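Local coordinates for protein free methionine-R-sulfoxide reductase (PDB 1F5M) that catalyses the thioredoxin-dependent reduction of the R form of free methionine sulfoxide to methionine and helps protect yeast against oxidative stress, at residues Val13-Asn18 against Glu22-Gln27; Leu52-Tyr57 against Val62-Ala67; Val71-Ala74 against Asn78-Ile81; Gly102-Thr107 against Val134-Ser139; Leu30-Leu35 against Asn174-Phe179. One frame throughout, in Å; residues are numbered along the deposited sequence.

Contact 1. Residues Val13-Asn18 against Glu22-Gln27; sequences VNYSSN and EEILEQ
Y15 has its CG between the backbone N and the carbonyl carbon (chi1 46°), and this torsion turns the phenol from the extended chain toward helix 21-36, where I24 and Q27, one turn apart, receive it. On I24 the branch that touches is CG2, set anti to the backbone N while CG1 lies beside that N. I24 CG2 meets the hydroxyl end of the ring, 3.9 Å from Y15 OH and 4.0 Å from Y15 CE1, the two side chains crossing at about a right angle. Q27 runs past Y15 in the opposite direction with its chain extended beyond CG, so that its amide comes to the root of the ring, Q27 OE1 standing 4.2 Å from Y15 CG. The amide and ring planes are nearly perpendicular, 88° apart. Within 13-18, the S16 hydroxyl oxygen accepts from the backbone of N18, N18 N to S16 OG 2.8 Å, in an ST turn. A56 and S59 of helix 42-59 also touch Y15. With van der Waals contacts alone joining the two segments, the loop is laid on the helix by shape, a tyrosine fitted against one buried methyl and one amide.

Contact 2. Residues Leu52-Tyr57 against Val62-Ala67; sequences LIWHAY and VDINWA
One backbone bond joins the end of helix segment 52-57 to the start of 62-67: V62 N donates to Y57 O over 3.1 Å, nearly straight at the hydrogen (164°) and close to the line of the carbonyl. The aromatic contacts centre on W54. Its CG lies opposite the backbone N (chi1 173°), which carries the indole out over the loop, and I64 CD1 sits over one face of the six-membered ring, 4.2 Å from the centroid and 26° off the normal, in a CH-pi contact. The far rim of the same ring reaches the backbone of the second segment, W54 CZ3 lying 3.6 Å from N65 C. The remaining side-chain contacts are apolar. I64 holds CG1 between its backbone N and carbonyl carbon, a turn that sends CD1 toward the W54 backbone while CG2 packs on the tyrosine stem, 3.7 Å from Y57 CB. V62 lies alongside Y57, pointing the same way, with V62 CG2 at the ring edge 3.9 Å from Y57 CD2. Farther along, A67 CB packs on the helix, 3.7 Å from I53 CG2. N65 and W66 form a classic beta bulge opposite D151 of strand 144-152. The phenol OH of Y57 is hydrogen-bonded to D162 of helix 160-176, and N65 ND2 to T129 and D126. Apart from the one backbone bond, side chains meet through apolar and ring surfaces, while the polar ends of Y57 and N65 are satisfied by other parts of the GAF domain.

Contact 3. Residues Val71-Ala74 against Asn78-Ile81; sequences VTQA and NTLI
V71 and I81 form an antiparallel hydrogen-bonded pair. I81 N donates to V71 O over 2.7 Å, almost straight at the hydrogen (172°), and V71 N returns a bond of 2.9 Å to I81 O. Nearer the turn, Q73 N gives a third bond to T79 O, 2.8 Å long, with the donor tilted 31° from the carbonyl plane. T72 and L80 between them are the non-hydrogen-bonded pair, and two CA-H...O contacts lie there, T72 CA to T79 O at 3.3 Å and L80 CA to V71 O at 3.4 Å. The tightest side-chain contact lies on the V71 and I81 side. Q73 keeps CG opposite its backbone N (chi1 177°) and runs extended, which lays its aliphatic stem obliquely across the tip of I81, with I81 CD1 3.3 Å from Q73 CB. The amide end lies alongside T79, pointing the same way, and Q73 OE1 is 3.9 Å from T79 CB. On the other side of the sheet, L80 CD2 rests 4.0 Å from T72 OG1, whose hydroxyl is bound to the carbonyl of T144; the T79 hydroxyl is bound to Q95. Together with backbone bonds of T72 to L145 of strand 144-152 and of L80 to I94 of strand 93-95, these tie the closing end of the hairpin of strands 64-72 and 79-85 to its neighbours. L80 packs against C101 and A105 of helix 99-107, V71 faces W42 and L46 of helix 42-59, and I81 meets N41 of the second subunit.

Contact 4. Residues Gly102-Thr107 against Val134-Ser139; sequences GTAAST and VVPIIS
The helix that sets A104 against 134-139 has a carbonyl gripped twice, one residue before A104: T103 O accepts from T107 OG1 over 2.8 Å and from T107 N over 3.0 Å, the two donors arriving from opposite faces of its plane. The T107 hydroxyl oxygen also accepts from the backbone of E109, which ties T107 to the chain that follows. Across the contact the work falls to A104, whose methyl points at the strand. V134 sets CG1 opposite its backbone N (chi1 -175°), bringing that branch against the alanine: A104 CB to V134 CG1 is 3.4 Å, tighter than usual for two carbons, with V134 CB behind it at 3.9 Å from A104 CB. P136, two residues on and facing the same side of the strand, approaches from the carbonyl end of A104. Its ring lays P136 CB 3.5 Å from A104 O, with P136 CG close behind. The small side chain thus lets the helix backbone come down close to the strand, the two nearest CA atoms being those of A104 and P136. V134 also packs on V100 and C101 of the helix, whereas V135 and I137 turn to L166, A170 and I173 of helix 160-176. Strand 131-138 is therefore covered on both faces, by helix 99-107 on one and the long C-terminal helix on the other, as expected of a GAF domain, whose central antiparallel sheet carries helices on its two sides.

Contact 5. Residues Leu30-Leu35 against Asn174-Phe179; sequences LSYEGL and NKSCVF
S176, toward the C-terminal end of helix 160-176, is where the C-terminal segment first meets Y32. Its OG lies between the backbone N and the carbonyl carbon (chi1 70°), a position from which the hydroxyl can look back along its own helix and out to the tyrosine at once. Y32 OH donates to S176 OG in a very short bond of 2.5 Å. The serine oxygen lies at the edge of the phenol ring, in its plane, and is also close to the ring carbons, 3.3 Å from both Y32 CZ and Y32 CE2. S176 OG is also hydrogen-bonded to the carbonyl of L172, one turn back, probably as donor. C177 follows, and its sulfur comes to the same tyrosine hydroxyl, C177 SG standing 3.5 Å from Y32 OH. The tyrosine reaches this point because its CG is opposite the backbone N (chi1 174°), carrying the ring across from helix 21-36. On the way the ring packs against L169, L172 and I173 of helix 160-176 and N45 of helix 42-59. Farther on, F179 stacks its ring on W42, holding the C-terminal tail against helix 42-59. A tyrosine-serine hydrogen bond thus joins the first and last helices of the chain, which lie with helix 42-59 in the helical layer on one side of the GAF sheet.

In the fold
Contacts 2, 4 and 5 are buried; contacts 1 and 3 are only partly so and lie on opposite sides of the chain's centre. Helix 21-36 serves both contact 1 and contact 5, through van der Waals contacts only at one site and a single short hydroxyl bond at the other. Contacts 2 and 3 share strand 64-72, the first facing a helix with rings and methyls plus one backbone bond, the second pairing with a strand through backbone bonds. Contact 4 adds a helix to the other face of the sheet and touches contact 3 where L80 meets A105. Y15 and I24 of contact 1 touch A56 of contact 2, whose L52 touches Y32 and L35 of contact 5. Contacts 1, 2, 3 and 5 reach the second subunit.

Contact 1. Residues Val13-Asn18 against Glu22-Gln27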
# COMPACT_ATOMS: atom_id res chain seq x y z
N VAL B 13 -9.95 1.33 11.02
CA VAL B 13 -9.77 -0.09 10.79
C VAL B 13 -9.81 -0.85 12.13
O VAL B 13 -9.51 -2.05 12.20
CB VAL B 13 -8.42 -0.23 9.99
CG1 VAL B 13 -7.60 -1.35 10.49
CG2 VAL B 13 -8.72 -0.31 8.50
N ASN B 14 -10.20 -0.15 13.19
CA ASN B 14 -10.29 -0.76 14.51
C ASN B 14 -11.75 -0.84 14.90
O ASN B 14 -12.34 0.16 15.33
CB ASN B 14 -9.53 0.06 15.57
CG ASN B 14 -8.02 0.06 15.36
OD1 ASN B 14 -7.44 -0.95 14.94
ND2 ASN B 14 -7.38 1.16 15.70
N TYR B 15 -12.35 -2.00 14.70
CA TYR B 15 -13.74 -2.21 15.08
C TYR B 15 -13.92 -3.69 15.35
O TYR B 15 -13.10 -4.51 14.94
CB TYR B 15 -14.68 -1.74 13.99
CG TYR B 15 -14.27 -2.21 12.63
CD1 TYR B 15 -14.67 -3.45 12.14
CD2 TYR B 15 -13.49 -1.38 11.81
CE1 TYR B 15 -14.30 -3.86 10.86
CE2 TYR B 15 -13.12 -1.79 10.54
CZ TYR B 15 -13.52 -3.02 10.07
OH TYR B 15 -13.08 -3.40 8.85
N SER B 16 -15.00 -4.04 16.03
CA SER B 16 -15.23 -5.43 16.39
C SER B 16 -15.59 -6.27 15.19
O SER B 16 -16.21 -5.78 14.25
CB SER B 16 -16.33 -5.56 17.44
OG SER B 16 -17.47 -6.17 16.86
N SER B 17 -15.19 -7.53 15.25
CA SER B 17 -15.49 -8.48 14.19
C SER B 17 -16.89 -9.04 14.40
O SER B 17 -17.34 -9.91 13.65
CB SER B 17 -14.47 -9.61 14.19
OG SER B 17 -14.42 -10.25 15.47
N ASN B 18 -17.60 -8.53 15.43
CA ASN B 18 -18.97 -8.98 15.73
C ASN B 18 -19.98 -8.14 14.99
O ASN B 18 -21.18 -8.36 15.13
CB ASN B 18 -19.31 -8.90 17.23
CG ASN B 18 -18.61 -9.97 18.05
OD1 ASN B 18 -18.42 -11.10 17.59
ND2 ASN B 18 -18.25 -9.62 19.29
N GLU B 22 -23.00 -6.20 6.43
CA GLU B 22 -23.55 -4.95 5.92
C GLU B 22 -23.02 -3.76 6.70
O GLU B 22 -22.69 -2.73 6.12
CB GLU B 22 -25.09 -4.96 5.95
CG GLU B 22 -25.71 -6.22 5.26
CD GLU B 22 -25.07 -6.58 3.89
OE1 GLU B 22 -25.23 -5.78 2.93
OE2 GLU B 22 -24.42 -7.67 3.78
N GLU B 23 -22.93 -3.89 8.02
CA GLU B 23 -22.43 -2.79 8.87
C GLU B 23 -20.98 -2.45 8.53
O GLU B 23 -20.61 -1.27 8.41
CB GLU B 23 -22.44 -3.17 10.36
CG GLU B 23 -23.79 -3.33 11.00
CD GLU B 23 -23.67 -3.51 12.52
OE1 GLU B 23 -23.02 -4.49 12.96
OE2 GLU B 23 -24.24 -2.67 13.27
N ILE B 24 -20.15 -3.49 8.43
CA ILE B 24 -18.74 -3.34 8.13
C ILE B 24 -18.51 -2.65 6.78
O ILE B 24 -17.69 -1.74 6.66
CB ILE B 24 -18.05 -4.72 8.16
CG1 ILE B 24 -18.09 -5.28 9.58
CG2 ILE B 24 -16.62 -4.62 7.64
CD1 ILE B 24 -17.42 -6.62 9.72
N LEU B 25 -19.23 -3.05 5.77
CA LEU B 25 -19.03 -2.46 4.46
C LEU B 25 -19.60 -1.05 4.39
O LEU B 25 -19.08 -0.17 3.67
CB LEU B 25 -19.65 -3.36 3.38
CG LEU B 25 -19.10 -4.80 3.38
CD1 LEU B 25 -19.68 -5.60 2.21
CD2 LEU B 25 -17.59 -4.75 3.27
N GLU B 26 -20.69 -0.83 5.11
CA GLU B 26 -21.27 0.50 5.07
C GLU B 26 -20.31 1.45 5.79
O GLU B 26 -20.13 2.58 5.38
CB GLU B 26 -22.66 0.52 5.71
CG GLU B 26 -23.36 1.85 5.52
CD GLU B 26 -23.10 2.47 4.11
OE1 GLU B 26 -23.55 1.83 3.08
OE2 GLU B 26 -22.45 3.57 4.08
N GLN B 27 -19.70 0.96 6.86
CA GLN B 27 -18.74 1.77 7.62
C GLN B 27 -17.51 2.07 6.79
O GLN B 27 -16.84 3.08 6.99
CB GLN B 27 -18.27 1.05 8.88
CG GLN B 27 -18.96 1.52 10.14
CD GLN B 27 -18.63 0.65 11.35
OE1 GLN B 27 -17.45 0.31 11.60
NE2 GLN B 27 -19.68 0.28 12.12

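Contact 2. Residues Leu52-Tyr57 against Val62-Ala67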
# COMPACT_ATOMS: atom_id res chain seq x y z
N LEU B 52 -8.45 -0.10 4.17
CA LEU B 52 -9.86 -0.22 4.59
C LEU B 52 -10.37 -1.60 4.11
O LEU B 52 -10.88 -2.41 4.91
CB LEU B 52 -10.71 0.91 3.95
CG LEU B 52 -10.60 2.30 4.61
CD1 LEU B 52 -11.47 3.37 3.89
CD2 LEU B 52 -11.04 2.15 6.09
N ILE B 53 -10.12 -1.89 2.84
CA ILE B 53 -10.60 -3.14 2.22
C ILE B 53 -9.97 -4.36 2.90
O ILE B 53 -10.66 -5.29 3.27
CB ILE B 53 -10.28 -3.16 0.73
CG1 ILE B 53 -11.06 -2.03 0.04
CG2 ILE B 53 -10.61 -4.53 0.11
CD1 ILE B 53 -10.57 -1.74 -1.34
N TRP B 54 -8.66 -4.28 3.12
CA TRP B 54 -7.90 -5.37 3.71
C TRP B 54 -8.49 -5.74 5.08
O TRP B 54 -8.81 -6.89 5.35
CB TRP B 54 -6.40 -4.96 3.89
CG TRP B 54 -5.63 -6.04 4.67
CD1 TRP B 54 -5.63 -6.23 6.02
CD2 TRP B 54 -4.88 -7.10 4.11
NE1 TRP B 54 -4.92 -7.36 6.34
CE2 TRP B 54 -4.44 -7.92 5.18
CE3 TRP B 54 -4.54 -7.46 2.79
CZ2 TRP B 54 -3.67 -9.08 4.98
CZ3 TRP B 54 -3.76 -8.62 2.59
CH2 TRP B 54 -3.34 -9.41 3.69
N HIS B 55 -8.58 -4.74 5.97
CA HIS B 55 -9.09 -4.98 7.31
C HIS B 55 -10.55 -5.38 7.36
O HIS B 55 -10.92 -6.18 8.23
CB HIS B 55 -8.83 -3.75 8.17
CG HIS B 55 -7.37 -3.54 8.45
ND1 HIS B 55 -6.68 -4.25 9.43
CD2 HIS B 55 -6.44 -2.81 7.79
CE1 HIS B 55 -5.40 -3.96 9.35
NE2 HIS B 55 -5.22 -3.10 8.36
N ALA B 56 -11.37 -4.83 6.49
CA ALA B 56 -12.78 -5.24 6.45
C ALA B 56 -12.88 -6.74 6.17
O ALA B 56 -13.59 -7.49 6.88
CB ALA B 56 -13.54 -4.48 5.37
N TYR B 57 -12.20 -7.19 5.13
CA TYR B 57 -12.29 -8.62 4.82
C TYR B 57 -11.66 -9.51 5.87
O TYR B 57 -12.13 -10.64 6.06
CB TYR B 57 -11.71 -8.92 3.43
CG TYR B 57 -12.75 -8.60 2.39
CD1 TYR B 57 -12.86 -7.32 1.86
CD2 TYR B 57 -13.75 -9.54 2.08
CE1 TYR B 57 -13.94 -6.95 1.06
CE2 TYR B 57 -14.84 -9.18 1.28
CZ TYR B 57 -14.93 -7.89 0.78
OH TYR B 57 -16.03 -7.47 0.08
N VAL B 62 -12.70 -13.64 5.90
CA VAL B 62 -12.43 -14.12 4.57
C VAL B 62 -10.89 -14.14 4.61
O VAL B 62 -10.26 -13.12 4.98
CB VAL B 62 -12.95 -13.12 3.50
CG1 VAL B 62 -12.51 -13.58 2.12
CG2 VAL B 62 -14.50 -13.08 3.53
N ASP B 63 -10.28 -15.27 4.27
CA ASP B 63 -8.82 -15.37 4.34
C ASP B 63 -8.15 -14.72 3.13
O ASP B 63 -7.56 -15.40 2.30
CB ASP B 63 -8.45 -16.85 4.46
CG ASP B 63 -7.06 -17.09 4.97
OD1 ASP B 63 -6.33 -16.16 5.41
OD2 ASP B 63 -6.69 -18.26 4.98
N ILE B 64 -8.25 -13.39 3.02
CA ILE B 64 -7.65 -12.71 1.89
C ILE B 64 -6.12 -12.58 2.04
O ILE B 64 -5.60 -12.63 3.15
CB ILE B 64 -8.26 -11.29 1.68
CG1 ILE B 64 -7.97 -10.42 2.91
CG2 ILE B 64 -9.78 -11.41 1.44
CD1 ILE B 64 -8.02 -8.98 2.61
N ASN B 65 -5.44 -12.47 0.90
CA ASN B 65 -3.99 -12.31 0.83
C ASN B 65 -3.61 -11.09 -0.00
O ASN B 65 -2.44 -10.76 -0.11
CB ASN B 65 -3.27 -13.55 0.27
CG ASN B 65 -3.87 -14.10 -1.02
OD1 ASN B 65 -5.05 -14.39 -1.10
ND2 ASN B 65 -3.02 -14.29 -2.02
N TRP B 66 -4.59 -10.40 -0.55
CA TRP B 66 -4.23 -9.20 -1.30
C TRP B 66 -5.42 -8.33 -1.47
O TRP B 66 -6.54 -8.83 -1.73
CB TRP B 66 -3.70 -9.58 -2.66
CG TRP B 66 -2.73 -8.63 -3.23
CD1 TRP B 66 -1.37 -8.65 -3.03
CD2 TRP B 66 -2.98 -7.57 -4.16
NE1 TRP B 66 -0.77 -7.69 -3.77
CE2 TRP B 66 -1.71 -7.00 -4.48
CE3 TRP B 66 -4.12 -7.04 -4.75
CZ2 TRP B 66 -1.57 -5.93 -5.36
CZ3 TRP B 66 -3.98 -5.97 -5.65
CH2 TRP B 66 -2.70 -5.43 -5.95
N ALA B 67 -5.23 -7.02 -1.28
CA ALA B 67 -6.32 -6.08 -1.49
C ALA B 67 -5.67 -4.84 -1.98
O ALA B 67 -4.86 -4.21 -1.25
CB ALA B 67 -7.13 -5.82 -0.19

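Contact 3. Residues Val71-Ala74 against Asn78-Ile81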
# COMPACT_ATOMS: atom_id res chain seq x y z
N VAL B 71 -4.01 0.88 -12.00
CA VAL B 71 -4.60 2.07 -12.55
C VAL B 71 -4.14 2.12 -13.99
O VAL B 71 -3.06 1.64 -14.32
CB VAL B 71 -4.12 3.36 -11.81
CG1 VAL B 71 -4.49 3.28 -10.30
CG2 VAL B 71 -2.61 3.51 -11.99
N THR B 72 -4.97 2.67 -14.84
CA THR B 72 -4.66 2.72 -16.25
C THR B 72 -3.47 3.64 -16.46
O THR B 72 -3.45 4.76 -15.96
CB THR B 72 -5.90 3.17 -17.06
OG1 THR B 72 -6.99 2.29 -16.77
CG2 THR B 72 -5.63 3.13 -18.58
N GLN B 73 -2.46 3.12 -17.14
CA GLN B 73 -1.28 3.92 -17.42
C GLN B 73 -1.72 5.13 -18.23
O GLN B 73 -2.46 5.00 -19.21
CB GLN B 73 -0.27 3.10 -18.23
CG GLN B 73 0.97 3.91 -18.60
CD GLN B 73 1.93 3.14 -19.49
OE1 GLN B 73 1.51 2.29 -20.29
NE2 GLN B 73 3.22 3.46 -19.39
N ALA B 74 -1.28 6.32 -17.82
CA ALA B 74 -1.63 7.55 -18.54
C ALA B 74 -1.10 7.43 -19.97
O ALA B 74 -1.83 7.64 -20.95
CB ALA B 74 -1.00 8.75 -17.86
N ASN B 78 -4.62 1.17 -22.43
CA ASN B 78 -4.90 -0.26 -22.63
C ASN B 78 -3.96 -1.06 -21.74
O ASN B 78 -3.77 -2.26 -21.95
CB ASN B 78 -4.69 -0.69 -24.07
CG ASN B 78 -5.99 -0.77 -24.86
OD1 ASN B 78 -6.96 -1.42 -24.42
ND2 ASN B 78 -6.01 -0.13 -26.02
N THR B 79 -3.38 -0.39 -20.76
CA THR B 79 -2.46 -1.02 -19.85
C THR B 79 -2.74 -0.58 -18.41
O THR B 79 -3.11 0.55 -18.18
CB THR B 79 -1.03 -0.68 -20.26
OG1 THR B 79 -0.78 -1.32 -21.51
CG2 THR B 79 -0.02 -1.16 -19.25
N LEU B 80 -2.61 -1.52 -17.47
CA LEU B 80 -2.81 -1.28 -16.03
C LEU B 80 -1.45 -1.31 -15.35
O LEU B 80 -0.65 -2.21 -15.61
CB LEU B 80 -3.66 -2.38 -15.40
CG LEU B 80 -5.14 -2.47 -15.81
CD1 LEU B 80 -5.72 -3.81 -15.25
CD2 LEU B 80 -5.92 -1.29 -15.24
N ILE B 81 -1.19 -0.35 -14.49
CA ILE B 81 0.08 -0.27 -13.74
C ILE B 81 -0.26 -0.48 -12.25
O ILE B 81 -1.25 0.09 -11.75
CB ILE B 81 0.72 1.10 -13.83
CG1 ILE B 81 0.76 1.56 -15.28
CG2 ILE B 81 2.14 1.06 -13.31
CD1 ILE B 81 1.38 2.95 -15.37

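Contact 4. Residues Gly102-Thr107 against Val134-Ser139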
# COMPACT_ATOMS: atom_id res chain seq x y z
N GLY B 102 -7.05 -7.72 -16.10
CA GLY B 102 -7.07 -7.18 -17.46
C GLY B 102 -8.44 -7.37 -18.11
O GLY B 102 -8.87 -6.56 -18.94
N THR B 103 -9.16 -8.42 -17.74
CA THR B 103 -10.47 -8.60 -18.35
C THR B 103 -11.53 -7.69 -17.69
O THR B 103 -12.47 -7.20 -18.35
CB THR B 103 -10.83 -10.05 -18.32
OG1 THR B 103 -9.75 -10.77 -18.94
CG2 THR B 103 -12.12 -10.34 -19.09
N ALA B 104 -11.35 -7.40 -16.40
CA ALA B 104 -12.29 -6.49 -15.75
C ALA B 104 -12.16 -5.13 -16.42
O ALA B 104 -13.12 -4.35 -16.50
CB ALA B 104 -11.98 -6.35 -14.28
N ALA B 105 -10.93 -4.82 -16.85
CA ALA B 105 -10.63 -3.54 -17.48
C ALA B 105 -11.13 -3.43 -18.91
O ALA B 105 -11.73 -2.42 -19.27
CB ALA B 105 -9.09 -3.25 -17.42
N SER B 106 -10.89 -4.44 -19.73
CA SER B 106 -11.37 -4.42 -21.12
C SER B 106 -12.91 -4.53 -21.24
O SER B 106 -13.53 -3.82 -22.05
CB SER B 106 -10.72 -5.56 -21.90
OG SER B 106 -11.00 -6.79 -21.26
N THR B 107 -13.53 -5.41 -20.45
CA THR B 107 -14.98 -5.60 -20.52
C THR B 107 -15.77 -4.59 -19.70
O THR B 107 -16.98 -4.45 -19.89
CB THR B 107 -15.40 -7.01 -20.01
OG1 THR B 107 -15.27 -7.07 -18.58
CG2 THR B 107 -14.55 -8.12 -20.62
N VAL B 134 -12.53 -8.71 -9.05
CA VAL B 134 -11.96 -7.47 -9.62
C VAL B 134 -13.08 -6.59 -10.10
O VAL B 134 -13.94 -7.00 -10.88
CB VAL B 134 -11.01 -7.72 -10.80
CG1 VAL B 134 -10.38 -6.40 -11.23
CG2 VAL B 134 -9.95 -8.70 -10.40
N VAL B 135 -13.07 -5.37 -9.57
CA VAL B 135 -14.08 -4.38 -9.88
C VAL B 135 -13.46 -3.18 -10.60
O VAL B 135 -12.54 -2.48 -10.07
CB VAL B 135 -14.78 -3.92 -8.58
CG1 VAL B 135 -15.83 -2.84 -8.85
CG2 VAL B 135 -15.38 -5.10 -7.86
N PRO B 136 -13.93 -2.91 -11.83
CA PRO B 136 -13.36 -1.76 -12.55
C PRO B 136 -13.86 -0.38 -12.09
O PRO B 136 -15.03 -0.20 -11.74
CB PRO B 136 -13.73 -2.05 -14.00
CG PRO B 136 -15.06 -2.65 -13.86
CD PRO B 136 -14.96 -3.58 -12.64
N ILE B 137 -12.94 0.60 -12.04
CA ILE B 137 -13.27 1.95 -11.62
C ILE B 137 -13.52 2.70 -12.92
O ILE B 137 -12.66 2.74 -13.79
CB ILE B 137 -12.07 2.56 -10.85
CG1 ILE B 137 -11.86 1.74 -9.55
CG2 ILE B 137 -12.32 4.00 -10.52
CD1 ILE B 137 -10.46 1.92 -8.97
N ILE B 138 -14.71 3.30 -13.04
CA ILE B 138 -15.09 3.98 -14.30
C ILE B 138 -15.15 5.49 -14.23
O ILE B 138 -15.62 6.05 -13.25
CB ILE B 138 -16.49 3.45 -14.77
CG1 ILE B 138 -16.47 1.91 -14.81
CG2 ILE B 138 -16.86 4.09 -16.11
CD1 ILE B 138 -15.49 1.35 -15.82
N SER B 139 -14.67 6.16 -15.28
CA SER B 139 -14.67 7.63 -15.31
C SER B 139 -16.06 8.18 -15.68
O SER B 139 -16.94 7.43 -16.13
CB SER B 139 -13.68 8.15 -16.34
OG SER B 139 -14.06 7.67 -17.62

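Contact 5. Residues Leu30-Leu35 against Asn174-Phe179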
# COMPACT_ATOMS: atom_id res chain seq x y z
N LEU B 30 -18.28 4.94 4.42
CA LEU B 30 -18.28 6.20 5.19
C LEU B 30 -16.85 6.61 5.56
O LEU B 30 -16.52 7.78 5.50
CB LEU B 30 -19.11 6.06 6.46
CG LEU B 30 -20.61 5.87 6.19
CD1 LEU B 30 -21.36 5.69 7.50
CD2 LEU B 30 -21.12 7.09 5.42
N SER B 31 -16.01 5.65 5.94
CA SER B 31 -14.61 5.98 6.27
C SER B 31 -13.89 6.47 5.00
O SER B 31 -13.13 7.42 5.04
CB SER B 31 -13.87 4.77 6.83
OG SER B 31 -14.27 4.42 8.15
N TYR B 32 -14.09 5.82 3.87
CA TYR B 32 -13.41 6.24 2.66
C TYR B 32 -13.78 7.68 2.33
O TYR B 32 -12.94 8.49 1.95
CB TYR B 32 -13.74 5.34 1.48
CG TYR B 32 -13.15 5.87 0.21
CD1 TYR B 32 -11.83 5.61 -0.11
CD2 TYR B 32 -13.86 6.77 -0.59
CE1 TYR B 32 -11.21 6.22 -1.15
CE2 TYR B 32 -13.24 7.41 -1.67
CZ TYR B 32 -11.90 7.12 -1.93
OH TYR B 32 -11.23 7.76 -2.91
N GLU B 33 -15.06 8.01 2.47
CA GLU B 33 -15.56 9.35 2.19
C GLU B 33 -14.90 10.37 3.12
O GLU B 33 -14.41 11.41 2.70
CB GLU B 33 -17.08 9.33 2.37
CG GLU B 33 -17.81 10.67 2.24
CD GLU B 33 -19.33 10.48 2.42
OE1 GLU B 33 -19.91 9.63 1.67
OE2 GLU B 33 -19.92 11.17 3.30
N GLY B 34 -14.87 10.08 4.41
CA GLY B 34 -14.25 11.01 5.31
C GLY B 34 -12.74 11.13 5.13
O GLY B 34 -12.18 12.21 5.30
N LEU B 35 -12.07 10.02 4.79
CA LEU B 35 -10.62 10.02 4.60
C LEU B 35 -10.19 10.67 3.31
O LEU B 35 -9.07 11.21 3.23
CB LEU B 35 -10.08 8.58 4.64
CG LEU B 35 -10.13 7.94 6.03
CD1 LEU B 35 -9.94 6.45 5.94
CD2 LEU B 35 -9.04 8.58 6.91
N ASN B 174 -13.87 7.43 -8.07
CA ASN B 174 -13.92 8.26 -9.28
C ASN B 174 -14.25 9.73 -8.96
O ASN B 174 -13.66 10.65 -9.55
CB ASN B 174 -14.98 7.75 -10.24
CG ASN B 174 -15.20 8.70 -11.40
OD1 ASN B 174 -16.33 9.14 -11.65
ND2 ASN B 174 -14.12 9.03 -12.13
N LYS B 175 -15.20 9.95 -8.05
CA LYS B 175 -15.62 11.31 -7.70
C LYS B 175 -14.67 12.00 -6.76
O LYS B 175 -14.71 13.23 -6.63
CB LYS B 175 -17.00 11.30 -7.03
CG LYS B 175 -18.10 10.65 -7.86
CD LYS B 175 -19.04 9.86 -6.94
CE LYS B 175 -20.11 10.72 -6.29
NZ LYS B 175 -21.14 11.17 -7.32
N SER B 176 -13.84 11.23 -6.06
CA SER B 176 -12.94 11.81 -5.08
C SER B 176 -11.50 11.92 -5.55
O SER B 176 -10.69 12.64 -4.94
CB SER B 176 -12.99 10.98 -3.78
OG SER B 176 -12.40 9.70 -3.92
N CYS B 177 -11.16 11.21 -6.61
CA CYS B 177 -9.79 11.24 -7.07
C CYS B 177 -9.68 11.82 -8.46
O CYS B 177 -10.62 11.77 -9.26
CB CYS B 177 -9.21 9.83 -7.11
SG CYS B 177 -9.28 8.89 -5.56
N VAL B 178 -8.51 12.36 -8.73
CA VAL B 178 -8.20 12.90 -10.03
C VAL B 178 -7.06 12.02 -10.53
O VAL B 178 -5.95 12.02 -9.99
CB VAL B 178 -7.75 14.37 -9.95
CG1 VAL B 178 -7.14 14.79 -11.28
CG2 VAL B 178 -8.94 15.28 -9.63
N PHE B 179 -7.33 11.23 -11.55
CA PHE B 179 -6.32 10.36 -12.11
C PHE B 179 -5.59 11.05 -13.26
O PHE B 179 -4.36 10.83 -13.41
CB PHE B 179 -6.97 9.07 -12.58
CG PHE B 179 -7.41 8.19 -11.47
CD1 PHE B 179 -8.71 8.25 -10.98
CD2 PHE B 179 -6.50 7.33 -10.86
CE1 PHE B 179 -9.11 7.45 -9.90
CE2 PHE B 179 -6.88 6.53 -9.77
CZ PHE B 179 -8.18 6.58 -9.29